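TatD-related deoxyribonuclease (Thermotoga maritima, PDB 1J6O) probably acts as a metal-dependent nuclease that hydrolyses ester bonds of DNA. Local coordinates at residues His17-Leu20 with His21-Gln24; Gln24-Asp27 with Asp28-Ala31; Val47-Asn50 with Leu51-Lys55; Lys56-Asp59 with Leu60-Thr63. All coordinates share one frame; numbering follows the deposited sequence.

Following the chain from its N terminus, contact 1 closes the type I turn that leads off strand 13-18, and contact 2, which starts at the shared residue Q24, spans the short loop that leads into helix 29-34. After strand 41-47, contact 3 closes the loop entering helix 51-61, and contact 4 follows the later part of that helix and the residues after it. All four are local and run in series; none nests in or crosses another. In space they meet again: R29 of contact 2 reaches back to L20 of contact 1, H21 reaches D53 of contact 3, and L60 of contact 4 packs on R29. Together they join the first two strands of the TIM-barrel-like fold to the helices beside them.

Contact 1: His17-Leu20 with His21-Gln24; sequences HAHL and HFHQ
H19 and F22 lie side by side, their rings in an offset stack with centroids 4.6 Å apart and planes only 12° from parallel. The overlap is partial because the phenyl ring slides back over the root of the histidine: H19 CB sits 3.4 Å from the F22 ring centroid, almost exactly on the ring normal, as a CH-pi contact. H19 ND1 then comes to 3.7 Å from F22 CZ. Both side chains turn CG away from their own carbonyl carbon (chi1 -55° and -78°), which points the two rings the same way. A phenylalanine suits this place because its flat, apolar face can lie against CB and the imidazole, while the ring nitrogens of H19 keep their own partners.

Beneath the rings is a type I turn from H19 to F22, closed by F22 N donating to H19 O at 3.1 Å; the N-H is fairly straight but arrives from above the carbonyl plane. H21, at the third position of the turn, brings CE1 to the edge of the H19 ring, 4.2 Å from H19 CB. Its NE2 is taken by D53.

Further out, H19 is fixed at both nitrogens, ND1 by the carbonyl of V47 and NE2 by D214. H17 NE2 bonds to E103. H17 and H19 form the HxH pair at the end of the first barrel strand and are predicted to bind the first divalent metal with E103 and D214. The turn leaves strand 13-18 beside strand 41-47, where L20 packs on L60 and H21 on S57 and L60 of helix 51-61.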
ATOM      1  N   HIS A  17       0.124  -0.744  -4.100  1.00  5.91           N
ATOM      2  CA  HIS A  17      -0.179  -1.893  -3.268  1.00  6.90           C
ATOM      3  C   HIS A  17      -0.732  -3.020  -4.112  1.00  7.83           C
ATOM      4  O   HIS A  17      -1.947  -3.110  -4.310  1.00 11.92           O
ATOM      5  CB  HIS A  17      -1.206  -1.505  -2.180  1.00  6.94           C
ATOM      6  CG  HIS A  17      -1.157  -2.371  -0.959  1.00  7.32           C
ATOM      7  ND1 HIS A  17      -0.489  -1.998   0.188  1.00  9.71           N
ATOM      8  CD2 HIS A  17      -1.691  -3.589  -0.702  1.00  8.40           C
ATOM      9  CE1 HIS A  17      -0.622  -2.947   1.103  1.00 10.61           C
ATOM     10  NE2 HIS A  17      -1.348  -3.922   0.588  1.00 10.79           N
ATOM     11  N   ALA A  18       0.140  -3.897  -4.600  1.00  5.47           N
ATOM     12  CA  ALA A  18      -0.321  -5.011  -5.419  1.00  5.66           C
ATOM     13  C   ALA A  18       0.156  -6.369  -4.839  1.00  5.86           C
ATOM     14  O   ALA A  18       1.095  -6.395  -4.061  1.00  5.49           O
ATOM     15  CB  ALA A  18       0.232  -4.841  -6.792  1.00  4.30           C
ATOM     16  N   HIS A  19      -0.499  -7.473  -5.214  1.00  4.58           N
ATOM     17  CA  HIS A  19      -0.112  -8.817  -4.740  1.00  5.69           C
ATOM     18  C   HIS A  19      -0.169  -9.668  -6.012  1.00  5.76           C
ATOM     19  O   HIS A  19      -0.951 -10.660  -6.096  1.00  5.66           O
ATOM     20  CB  HIS A  19      -1.145  -9.378  -3.740  1.00  5.93           C
ATOM     21  CG  HIS A  19      -1.402  -8.484  -2.564  1.00  7.11           C
ATOM     22  ND1 HIS A  19      -0.486  -8.316  -1.548  1.00  8.75           N
ATOM     23  CD2 HIS A  19      -2.494  -7.757  -2.213  1.00  7.58           C
ATOM     24  CE1 HIS A  19      -1.007  -7.535  -0.613  1.00 11.23           C
ATOM     25  NE2 HIS A  19      -2.227  -7.187  -0.991  1.00  8.90           N
ATOM     26  N   LEU A  20       0.677  -9.326  -6.976  1.00  4.69           N
ATOM     27  CA  LEU A  20       0.709 -10.038  -8.252  1.00  5.86           C
ATOM     28  C   LEU A  20       1.176 -11.474  -8.170  1.00  6.86           C
ATOM     29  O   LEU A  20       0.932 -12.272  -9.091  1.00  7.61           O
ATOM     30  CB  LEU A  20       1.561  -9.242  -9.250  1.00  6.90           C
ATOM     31  CG  LEU A  20       0.933  -7.898  -9.655  1.00 10.03           C
ATOM     32  CD1 LEU A  20       1.992  -6.961 -10.292  1.00  9.30           C
ATOM     33  CD2 LEU A  20      -0.204  -8.165 -10.626  1.00 10.50           C
ATOM     34  N   HIS A  21       1.821 -11.801  -7.060  1.00  5.31           N
ATOM     35  CA  HIS A  21       2.326 -13.147  -6.847  1.00  7.50           C
ATOM     36  C   HIS A  21       1.279 -14.085  -6.254  1.00  7.17           C
ATOM     37  O   HIS A  21       1.564 -15.275  -6.069  1.00  8.99           O
ATOM     38  CB  HIS A  21       3.575 -13.113  -5.958  1.00  7.00           C
ATOM     39  CG  HIS A  21       3.343 -12.471  -4.629  1.00  9.47           C
ATOM     40  ND1 HIS A  21       2.953 -11.150  -4.501  1.00  7.15           N
ATOM     41  CD2 HIS A  21       3.344 -12.994  -3.377  1.00  6.86           C
ATOM     42  CE1 HIS A  21       2.715 -10.890  -3.226  1.00  7.88           C
ATOM     43  NE2 HIS A  21       2.942 -11.995  -2.523  1.00  8.58           N
ATOM     44  N   PHE A  22       0.082 -13.577  -5.945  1.00  5.07           N
ATOM     45  CA  PHE A  22      -0.961 -14.422  -5.387  1.00  6.12           C
ATOM     46  C   PHE A  22      -1.418 -15.393  -6.468  1.00  9.51           C
ATOM     47  O   PHE A  22      -1.265 -15.118  -7.678  1.00  8.29           O
ATOM     48  CB  PHE A  22      -2.138 -13.595  -4.886  1.00  5.67           C
ATOM     49  CG  PHE A  22      -1.897 -12.931  -3.546  1.00  5.79           C
ATOM     50  CD1 PHE A  22      -0.629 -12.923  -2.954  1.00  5.80           C
ATOM     51  CD2 PHE A  22      -2.966 -12.355  -2.845  1.00  7.37           C
ATOM     52  CE1 PHE A  22      -0.426 -12.355  -1.676  1.00  7.33           C
ATOM     53  CE2 PHE A  22      -2.759 -11.785  -1.564  1.00 10.10           C
ATOM     54  CZ  PHE A  22      -1.493 -11.793  -0.993  1.00  7.39           C
ATOM     55  N   HIS A  23      -1.970 -16.528  -6.040  1.00  9.63           N
ATOM     56  CA  HIS A  23      -2.426 -17.532  -6.993  1.00 11.97           C
ATOM     57  C   HIS A  23      -3.496 -17.095  -8.001  1.00 11.41           C
ATOM     58  O   HIS A  23      -3.650 -17.735  -9.054  1.00 11.35           O
ATOM     59  CB  HIS A  23      -2.868 -18.797  -6.232  1.00 15.43           C
ATOM     60  CG  HIS A  23      -4.255 -18.733  -5.680  1.00 20.44           C
ATOM     61  ND1 HIS A  23      -5.378 -18.944  -6.454  1.00 24.24           N
ATOM     62  CD2 HIS A  23      -4.703 -18.512  -4.420  1.00 23.08           C
ATOM     63  CE1 HIS A  23      -6.458 -18.857  -5.693  1.00 24.33           C
ATOM     64  NE2 HIS A  23      -6.076 -18.598  -4.455  1.00 23.57           N
ATOM     65  N   GLN A  24      -4.238 -16.034  -7.700  1.00  9.31           N
ATOM     66  CA  GLN A  24      -5.264 -15.572  -8.630  1.00 10.03           C
ATOM     67  C   GLN A  24      -4.643 -15.060  -9.946  1.00  7.91           C
ATOM     68  O   GLN A  24      -5.328 -14.857 -10.927  1.00  8.47           O
ATOM     69  CB  GLN A  24      -6.129 -14.469  -8.000  1.00 11.30           C
ATOM     70  CG  GLN A  24      -7.099 -14.982  -6.936  1.00 13.55           C
ATOM     71  CD  GLN A  24      -6.458 -15.114  -5.584  1.00 13.42           C
ATOM     72  OE1 GLN A  24      -5.280 -14.811  -5.407  1.00 13.68           O
ATOM     73  NE2 GLN A  24      -7.236 -15.564  -4.604  1.00 18.10           N
TER

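Contact 2: Gln24-Asp27 with Asp28-Ala31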
ATOM      1  N   GLN A  24      -4.238 -16.034  -7.700  1.00  9.31           N
ATOM      2  CA  GLN A  24      -5.264 -15.572  -8.630  1.00 10.03           C
ATOM      3  C   GLN A  24      -4.643 -15.060  -9.946  1.00  7.91           C
ATOM      4  O   GLN A  24      -5.328 -14.857 -10.927  1.00  8.47           O
ATOM      5  CB  GLN A  24      -6.129 -14.469  -8.000  1.00 11.30           C
ATOM      6  CG  GLN A  24      -7.099 -14.982  -6.936  1.00 13.55           C
ATOM      7  CD  GLN A  24      -6.458 -15.114  -5.584  1.00 13.42           C
ATOM      8  OE1 GLN A  24      -5.280 -14.811  -5.407  1.00 13.68           O
ATOM      9  NE2 GLN A  24      -7.236 -15.564  -4.604  1.00 18.10           N
ATOM     10  N   PHE A  25      -3.335 -14.879  -9.969  1.00  7.65           N
ATOM     11  CA  PHE A  25      -2.658 -14.397 -11.173  1.00  7.50           C
ATOM     12  C   PHE A  25      -1.802 -15.504 -11.800  1.00  9.87           C
ATOM     13  O   PHE A  25      -1.012 -15.225 -12.696  1.00  9.82           O
ATOM     14  CB  PHE A  25      -1.720 -13.242 -10.822  1.00  8.51           C
ATOM     15  CG  PHE A  25      -2.429 -11.956 -10.564  1.00  6.59           C
ATOM     16  CD1 PHE A  25      -2.977 -11.233 -11.626  1.00  5.16           C
ATOM     17  CD2 PHE A  25      -2.629 -11.517  -9.263  1.00  7.86           C
ATOM     18  CE1 PHE A  25      -3.749 -10.062 -11.379  1.00  6.11           C
ATOM     19  CE2 PHE A  25      -3.380 -10.368  -8.993  1.00  7.60           C
ATOM     20  CZ  PHE A  25      -3.948  -9.632 -10.058  1.00  6.84           C
ATOM     21  N   ASP A  26      -1.940 -16.735 -11.312  1.00  9.52           N
ATOM     22  CA  ASP A  26      -1.139 -17.832 -11.847  1.00 12.47           C
ATOM     23  C   ASP A  26      -1.241 -18.086 -13.338  1.00 12.28           C
ATOM     24  O   ASP A  26      -0.257 -18.447 -13.967  1.00 15.44           O
ATOM     25  CB  ASP A  26      -1.466 -19.166 -11.143  1.00 13.26           C
ATOM     26  CG  ASP A  26      -0.873 -19.268  -9.756  1.00 16.94           C
ATOM     27  OD1 ASP A  26      -0.088 -18.378  -9.351  1.00 14.93           O
ATOM     28  OD2 ASP A  26      -1.201 -20.264  -9.063  1.00 17.99           O
ATOM     29  N   ASP A  27      -2.409 -17.888 -13.922  1.00 11.22           N
ATOM     30  CA  ASP A  27      -2.522 -18.157 -15.350  1.00 13.01           C
ATOM     31  C   ASP A  27      -2.128 -17.060 -16.318  1.00 12.65           C
ATOM     32  O   ASP A  27      -1.844 -17.367 -17.486  1.00 11.88           O
ATOM     33  CB  ASP A  27      -3.961 -18.570 -15.701  1.00 18.15           C
ATOM     34  CG  ASP A  27      -4.485 -19.706 -14.828  1.00 23.10           C
ATOM     35  OD1 ASP A  27      -3.783 -20.723 -14.661  1.00 25.98           O
ATOM     36  OD2 ASP A  27      -5.616 -19.579 -14.306  1.00 27.90           O
ATOM     37  N   ASP A  28      -2.062 -15.812 -15.847  1.00 10.44           N
ATOM     38  CA  ASP A  28      -1.716 -14.697 -16.737  1.00 11.36           C
ATOM     39  C   ASP A  28      -0.853 -13.550 -16.209  1.00 10.94           C
ATOM     40  O   ASP A  28      -0.856 -12.444 -16.765  1.00  7.31           O
ATOM     41  CB  ASP A  28      -3.006 -14.093 -17.299  1.00 12.21           C
ATOM     42  CG  ASP A  28      -3.845 -13.375 -16.233  1.00 14.36           C
ATOM     43  OD1 ASP A  28      -3.572 -13.540 -15.018  1.00 15.35           O
ATOM     44  OD2 ASP A  28      -4.800 -12.642 -16.617  1.00 13.87           O
ATOM     45  N   ARG A  29      -0.103 -13.832 -15.161  1.00 11.07           N
ATOM     46  CA  ARG A  29       0.780 -12.868 -14.531  1.00 11.95           C
ATOM     47  C   ARG A  29       1.736 -12.230 -15.560  1.00 12.58           C
ATOM     48  O   ARG A  29       1.956 -11.013 -15.556  1.00 11.59           O
ATOM     49  CB  ARG A  29       1.562 -13.641 -13.452  1.00 13.12           C
ATOM     50  CG  ARG A  29       2.543 -12.880 -12.661  1.00 15.00           C
ATOM     51  CD  ARG A  29       3.131 -13.821 -11.606  1.00 13.21           C
ATOM     52  NE  ARG A  29       2.122 -14.193 -10.621  1.00  9.57           N
ATOM     53  CZ  ARG A  29       1.718 -15.439 -10.416  1.00 11.09           C
ATOM     54  NH1 ARG A  29       2.236 -16.441 -11.137  1.00 12.55           N
ATOM     55  NH2 ARG A  29       0.799 -15.698  -9.501  1.00 10.23           N
ATOM     56  N   ASN A  30       2.335 -13.053 -16.425  1.00 11.70           N
ATOM     57  CA  ASN A  30       3.256 -12.513 -17.436  1.00 12.28           C
ATOM     58  C   ASN A  30       2.578 -11.483 -18.328  1.00 11.61           C
ATOM     59  O   ASN A  30       3.140 -10.419 -18.596  1.00 14.52           O
ATOM     60  CB  ASN A  30       3.803 -13.615 -18.351  1.00 15.22           C
ATOM     61  CG  ASN A  30       4.630 -14.635 -17.606  1.00 18.23           C
ATOM     62  OD1 ASN A  30       4.958 -14.445 -16.437  1.00 20.80           O
ATOM     63  ND2 ASN A  30       4.979 -15.735 -18.289  1.00 19.87           N
ATOM     64  N   ALA A  31       1.370 -11.797 -18.788  1.00 12.57           N
ATOM     65  CA  ALA A  31       0.621 -10.890 -19.656  1.00 12.55           C
ATOM     66  C   ALA A  31       0.227  -9.595 -18.941  1.00 12.50           C
ATOM     67  O   ALA A  31       0.285  -8.487 -19.513  1.00 12.08           O
ATOM     68  CB  ALA A  31      -0.635 -11.597 -20.182  1.00 14.20           C
TER
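F25 and R29 meet where a short 3-10 segment leads through a loop into helix 29-34, the first helix after strand 13-18 in this TIM-barrel-like fold. The backbone bonds here are modest. F25 O accepts from R29 N at 3.0 Å and from D28 N at 3.4 Å, both weak and bent. D28 holds the N-cap position, yet its carboxylate makes no capping bond; OD1 is instead drawn into a salt bridge with R227, and it comes only loosely to the F25 ring, 4.1 Å from CD1.

The charged pairing is stronger. R29 NH2 gives D26 OD1 a nearly straight hydrogen bond of 2.8 Å (171°), forming a salt bridge. The oxygen uses its anti lone pair and lies in the guanidinium plane, although the carboxylate itself is turned 69° from that plane. Arginine suits the site because it has N-H groups to spare: NE bonds to the carbonyl of L20, so the one side chain ties the start of the helix to the turn before it.

Packing completes the contact. The R29 chain runs out extended and then bends at chi3 (-67°), folding the guanidinium back over the backbone of F25. F25 CB touches R29 NH2 at 3.8 Å, while the phenyl ring leads away to C215 and P216. Over the middle of one guanidinium face, 3.5 Å above its plane, sits F25 O.

Contact 3: Val47-Asn50 with Leu51-Lys55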
ATOM      1  N   VAL A  47       3.504  -6.094  -2.642  1.00  7.46           N
ATOM      2  CA  VAL A  47       3.557  -6.376  -1.224  1.00  8.33           C
ATOM      3  C   VAL A  47       3.425  -7.790  -0.682  1.00  9.12           C
ATOM      4  O   VAL A  47       2.475  -8.488  -1.011  1.00 10.73           O
ATOM      5  CB  VAL A  47       2.436  -5.517  -0.559  1.00  8.91           C
ATOM      6  CG1 VAL A  47       2.628  -5.467   0.926  1.00 10.71           C
ATOM      7  CG2 VAL A  47       2.455  -4.077  -1.139  1.00  8.50           C
ATOM      8  N   GLY A  48       4.326  -8.147   0.225  1.00  9.14           N
ATOM      9  CA  GLY A  48       4.293  -9.483   0.836  1.00 10.25           C
ATOM     10  C   GLY A  48       3.449  -9.482   2.098  1.00 11.86           C
ATOM     11  O   GLY A  48       3.238  -8.410   2.683  1.00 12.61           O
ATOM     12  N   VAL A  49       2.925 -10.647   2.515  1.00  9.23           N
ATOM     13  CA  VAL A  49       2.103 -10.672   3.739  1.00 10.02           C
ATOM     14  C   VAL A  49       2.649 -11.551   4.886  1.00  9.69           C
ATOM     15  O   VAL A  49       2.056 -11.614   5.971  1.00 10.40           O
ATOM     16  CB  VAL A  49       0.614 -11.041   3.444  1.00  9.56           C
ATOM     17  CG1 VAL A  49       0.001  -9.947   2.526  1.00 11.57           C
ATOM     18  CG2 VAL A  49       0.500 -12.417   2.785  1.00  9.92           C
ATOM     19  N   ASN A  50       3.775 -12.218   4.638  1.00  9.59           N
ATOM     20  CA  ASN A  50       4.412 -13.059   5.644  1.00  9.54           C
ATOM     21  C   ASN A  50       5.779 -13.409   5.092  1.00 10.96           C
ATOM     22  O   ASN A  50       6.133 -12.967   4.004  1.00 11.30           O
ATOM     23  CB  ASN A  50       3.580 -14.303   6.009  1.00 11.45           C
ATOM     24  CG  ASN A  50       3.293 -15.212   4.827  1.00 12.24           C
ATOM     25  OD1 ASN A  50       4.187 -15.600   4.084  1.00 13.00           O
ATOM     26  ND2 ASN A  50       2.032 -15.579   4.679  1.00 16.80           N
ATOM     27  N   LEU A  51       6.577 -14.160   5.826  1.00  9.33           N
ATOM     28  CA  LEU A  51       7.897 -14.493   5.318  1.00 11.42           C
ATOM     29  C   LEU A  51       7.933 -15.242   3.991  1.00 10.32           C
ATOM     30  O   LEU A  51       8.674 -14.852   3.081  1.00 10.79           O
ATOM     31  CB  LEU A  51       8.694 -15.282   6.380  1.00 12.00           C
ATOM     32  CG  LEU A  51       9.649 -14.525   7.314  1.00 16.81           C
ATOM     33  CD1 LEU A  51       9.195 -13.123   7.550  1.00 15.20           C
ATOM     34  CD2 LEU A  51       9.817 -15.312   8.636  1.00 15.41           C
ATOM     35  N   GLU A  52       7.160 -16.315   3.871  1.00 10.83           N
ATOM     36  CA  GLU A  52       7.162 -17.085   2.622  1.00 11.26           C
ATOM     37  C   GLU A  52       6.612 -16.268   1.461  1.00 10.87           C
ATOM     38  O   GLU A  52       7.124 -16.319   0.336  1.00 10.75           O
ATOM     39  CB  GLU A  52       6.311 -18.349   2.758  1.00 14.24           C
ATOM     40  CG  GLU A  52       6.816 -19.371   3.759  1.00 17.68           C
ATOM     41  CD  GLU A  52       6.870 -18.827   5.176  1.00 20.72           C
ATOM     42  OE1 GLU A  52       5.868 -18.213   5.635  1.00 23.29           O
ATOM     43  OE2 GLU A  52       7.921 -19.023   5.831  1.00 24.78           O
ATOM     44  N   ASP A  53       5.532 -15.556   1.736  1.00  9.63           N
ATOM     45  CA  ASP A  53       4.907 -14.740   0.714  1.00  9.07           C
ATOM     46  C   ASP A  53       5.796 -13.554   0.295  1.00  8.26           C
ATOM     47  O   ASP A  53       5.839 -13.156  -0.901  1.00  8.89           O
ATOM     48  CB  ASP A  53       3.534 -14.290   1.230  1.00  9.60           C
ATOM     49  CG  ASP A  53       2.763 -13.540   0.183  1.00 12.25           C
ATOM     50  OD1 ASP A  53       2.170 -14.194  -0.718  1.00 11.67           O
ATOM     51  OD2 ASP A  53       2.775 -12.293   0.257  1.00 10.73           O
ATOM     52  N   SER A  54       6.517 -12.991   1.259  1.00  7.07           N
ATOM     53  CA  SER A  54       7.386 -11.878   0.931  1.00  8.25           C
ATOM     54  C   SER A  54       8.494 -12.359   0.007  1.00  9.55           C
ATOM     55  O   SER A  54       8.928 -11.613  -0.890  1.00  7.94           O
ATOM     56  CB  SER A  54       7.980 -11.252   2.195  1.00  8.59           C
ATOM     57  OG  SER A  54       6.993 -10.508   2.890  1.00  8.74           O
ATOM     58  N   LYS A  55       8.964 -13.587   0.219  1.00  8.68           N
ATOM     59  CA  LYS A  55      10.039 -14.139  -0.639  1.00 12.31           C
ATOM     60  C   LYS A  55       9.506 -14.266  -2.087  1.00 11.13           C
ATOM     61  O   LYS A  55      10.213 -13.954  -3.038  1.00 11.39           O
ATOM     62  CB  LYS A  55      10.501 -15.520  -0.121  1.00 15.36           C
ATOM     63  CG  LYS A  55      11.893 -16.004  -0.598  1.00 19.09           C
ATOM     64  CD  LYS A  55      12.065 -16.126  -2.081  1.00 24.49           C
ATOM     65  CE  LYS A  55      13.398 -16.830  -2.467  1.00 24.25           C
ATOM     66  NZ  LYS A  55      14.612 -15.967  -2.387  1.00 26.84           N
TER
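N50 and S54 are joined across the first turn of helix 51-61 by the bond from S54 N to N50 O (2.8 Å), after N50 itself has approached almost fully extended (phi -169°, psi 179°). S54 OG donates to the same carbonyl oxygen, also at 2.8 Å, from the opposite face of its plane, so two donors of one residue grip N50 O.

N50 is the N-cap. Its CG stands between its own backbone N and carbonyl carbon (chi1 59°), which folds OD1 over the helix end to accept a straight bond from D53 N at 2.7 Å. With an alanine here, D53 N would probably lose its capping acceptor and D77 the amide that ND2 gives it. D53 answers in the other direction: with CG anti to its backbone N, OD2 accepts from V49 N at 2.8 Å, the N-H reaching the oxygen on its anti side and somewhat out of the carboxylate plane. V49 CG2 packs against that oxygen at 3.4 Å. Glycine suits position 48, because a side chain on it would run into S54 OG, which lies 3.5 Å from G48 CA.

OD2 of D53 is shared with H21, so one carboxylate holds both the loop and the turn that follows strand 13-18. An acid in the first turn is probably also favourable electrostatically, because its negative charge lies near the positive end of the helix dipole.

Contact 4: Lys56-Asp59 with Leu60-Thr63; sequences KSLD and LSKT
L60 packs its CB against the backbone of the preceding turn, 3.5 Å from K56 O, the carbonyl to which its own N donates. From there the side chain leads away to L20, R29 and I33, a greasy role that suits leucine on the flank of the helix facing helix 29-34.

S61 N bonds to S57 O at 2.9 Å, and its hydroxyl turns back on the helix: with chi1 at 74°, OG donates to L58 O at 2.8 Å. L58 CD1 lies 3.7 Å from that OG. Helix 51-61 is the crossover of a beta-alpha-beta unit linking strands 41-47 and 67-71, and S61, being small, fits against I67 and C69 of the second strand. With a valine in its place, L58 O would probably lose its hydroxyl donor and the packing on that strand would be disturbed.

K62 N also donates to L58 O (3.1 Å), from the same face as the hydroxyl. Its aliphatic chain crosses L58, CD to CD1 at 4.0 Å, before NZ goes to D95.

T63 ends the segment, OG1 donating to L60 O at 2.6 Å in the carbonyl plane, while its CG2 touches D59 O at 3.6 Å.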
ATOM      1  N   LYS A  56       8.258 -14.703  -2.248  1.00 11.04           N
ATOM      2  CA  LYS A  56       7.671 -14.847  -3.600  1.00 11.78           C
ATOM      3  C   LYS A  56       7.516 -13.478  -4.250  1.00 11.11           C
ATOM      4  O   LYS A  56       7.722 -13.332  -5.457  1.00  9.70           O
ATOM      5  CB  LYS A  56       6.313 -15.523  -3.538  1.00 15.05           C
ATOM      6  CG  LYS A  56       6.400 -16.993  -3.130  1.00 21.12           C
ATOM      7  CD  LYS A  56       5.018 -17.606  -2.930  1.00 25.77           C
ATOM      8  CE  LYS A  56       4.547 -18.378  -4.148  1.00 30.39           C
ATOM      9  NZ  LYS A  56       4.445 -17.540  -5.375  1.00 33.71           N
ATOM     10  N   SER A  57       7.128 -12.490  -3.445  1.00  9.63           N
ATOM     11  CA  SER A  57       6.955 -11.124  -3.939  1.00  8.58           C
ATOM     12  C   SER A  57       8.326 -10.623  -4.411  1.00 10.16           C
ATOM     13  O   SER A  57       8.458 -10.059  -5.497  1.00  7.17           O
ATOM     14  CB  SER A  57       6.417 -10.217  -2.818  1.00  9.86           C
ATOM     15  OG  SER A  57       6.277  -8.870  -3.255  1.00  7.70           O
ATOM     16  N   LEU A  58       9.357 -10.828  -3.600  1.00  9.31           N
ATOM     17  CA  LEU A  58      10.683 -10.363  -4.010  1.00 10.99           C
ATOM     18  C   LEU A  58      11.157 -11.035  -5.290  1.00 10.17           C
ATOM     19  O   LEU A  58      11.698 -10.383  -6.193  1.00  8.71           O
ATOM     20  CB  LEU A  58      11.706 -10.609  -2.898  1.00 13.74           C
ATOM     21  CG  LEU A  58      13.171 -10.219  -3.176  1.00 14.45           C
ATOM     22  CD1 LEU A  58      13.278  -8.747  -3.619  1.00 14.45           C
ATOM     23  CD2 LEU A  58      13.983 -10.482  -1.921  1.00 15.67           C
ATOM     24  N   ASP A  59      10.957 -12.331  -5.375  1.00  9.35           N
ATOM     25  CA  ASP A  59      11.379 -13.056  -6.559  1.00 12.25           C
ATOM     26  C   ASP A  59      10.671 -12.546  -7.783  1.00 11.27           C
ATOM     27  O   ASP A  59      11.275 -12.414  -8.852  1.00 11.64           O
ATOM     28  CB  ASP A  59      11.167 -14.556  -6.379  1.00 12.43           C
ATOM     29  CG  ASP A  59      12.246 -15.173  -5.504  1.00 17.64           C
ATOM     30  OD1 ASP A  59      13.214 -14.450  -5.199  1.00 18.15           O
ATOM     31  OD2 ASP A  59      12.139 -16.356  -5.126  1.00 19.17           O
ATOM     32  N   LEU A  60       9.395 -12.218  -7.637  1.00  9.55           N
ATOM     33  CA  LEU A  60       8.661 -11.716  -8.797  1.00  8.75           C
ATOM     34  C   LEU A  60       9.132 -10.308  -9.186  1.00 10.52           C
ATOM     35  O   LEU A  60       9.268 -10.007 -10.376  1.00 11.86           O
ATOM     36  CB  LEU A  60       7.175 -11.678  -8.488  1.00  8.96           C
ATOM     37  CG  LEU A  60       6.249 -11.127  -9.578  1.00 10.72           C
ATOM     38  CD1 LEU A  60       6.401 -11.956 -10.861  1.00 10.26           C
ATOM     39  CD2 LEU A  60       4.810 -11.178  -9.049  1.00 10.59           C
ATOM     40  N   SER A  61       9.384  -9.451  -8.199  1.00 11.67           N
ATOM     41  CA  SER A  61       9.828  -8.084  -8.483  1.00 12.95           C
ATOM     42  C   SER A  61      11.130  -8.109  -9.249  1.00 14.99           C
ATOM     43  O   SER A  61      11.388  -7.241 -10.081  1.00 13.64           O
ATOM     44  CB  SER A  61      10.020  -7.273  -7.200  1.00 12.63           C
ATOM     45  OG  SER A  61      11.186  -7.686  -6.531  1.00 16.96           O
ATOM     46  N   LYS A  62      11.953  -9.117  -8.986  1.00 16.35           N
ATOM     47  CA  LYS A  62      13.216  -9.188  -9.694  1.00 20.04           C
ATOM     48  C   LYS A  62      13.068  -9.510 -11.188  1.00 19.99           C
ATOM     49  O   LYS A  62      14.032  -9.394 -11.938  1.00 22.83           O
ATOM     50  CB  LYS A  62      14.158 -10.167  -8.964  1.00 20.71           C
ATOM     51  CG  LYS A  62      14.694  -9.527  -7.664  1.00 23.50           C
ATOM     52  CD  LYS A  62      15.277 -10.512  -6.648  1.00 25.21           C
ATOM     53  CE  LYS A  62      16.549 -11.177  -7.151  1.00 27.09           C
ATOM     54  NZ  LYS A  62      17.640 -10.188  -7.391  1.00 28.04           N
ATOM     55  N   THR A  63      11.868  -9.861 -11.638  1.00 19.09           N
ATOM     56  CA  THR A  63      11.651 -10.181 -13.053  1.00 18.44           C
ATOM     57  C   THR A  63      11.152  -9.009 -13.912  1.00 16.03           C
ATOM     58  O   THR A  63      11.008  -9.133 -15.130  1.00 15.64           O
ATOM     59  CB  THR A  63      10.604 -11.303 -13.240  1.00 19.64           C
ATOM     60  OG1 THR A  63       9.309 -10.819 -12.853  1.00 20.44           O
ATOM     61  CG2 THR A  63      10.970 -12.526 -12.408  1.00 19.91           C
TER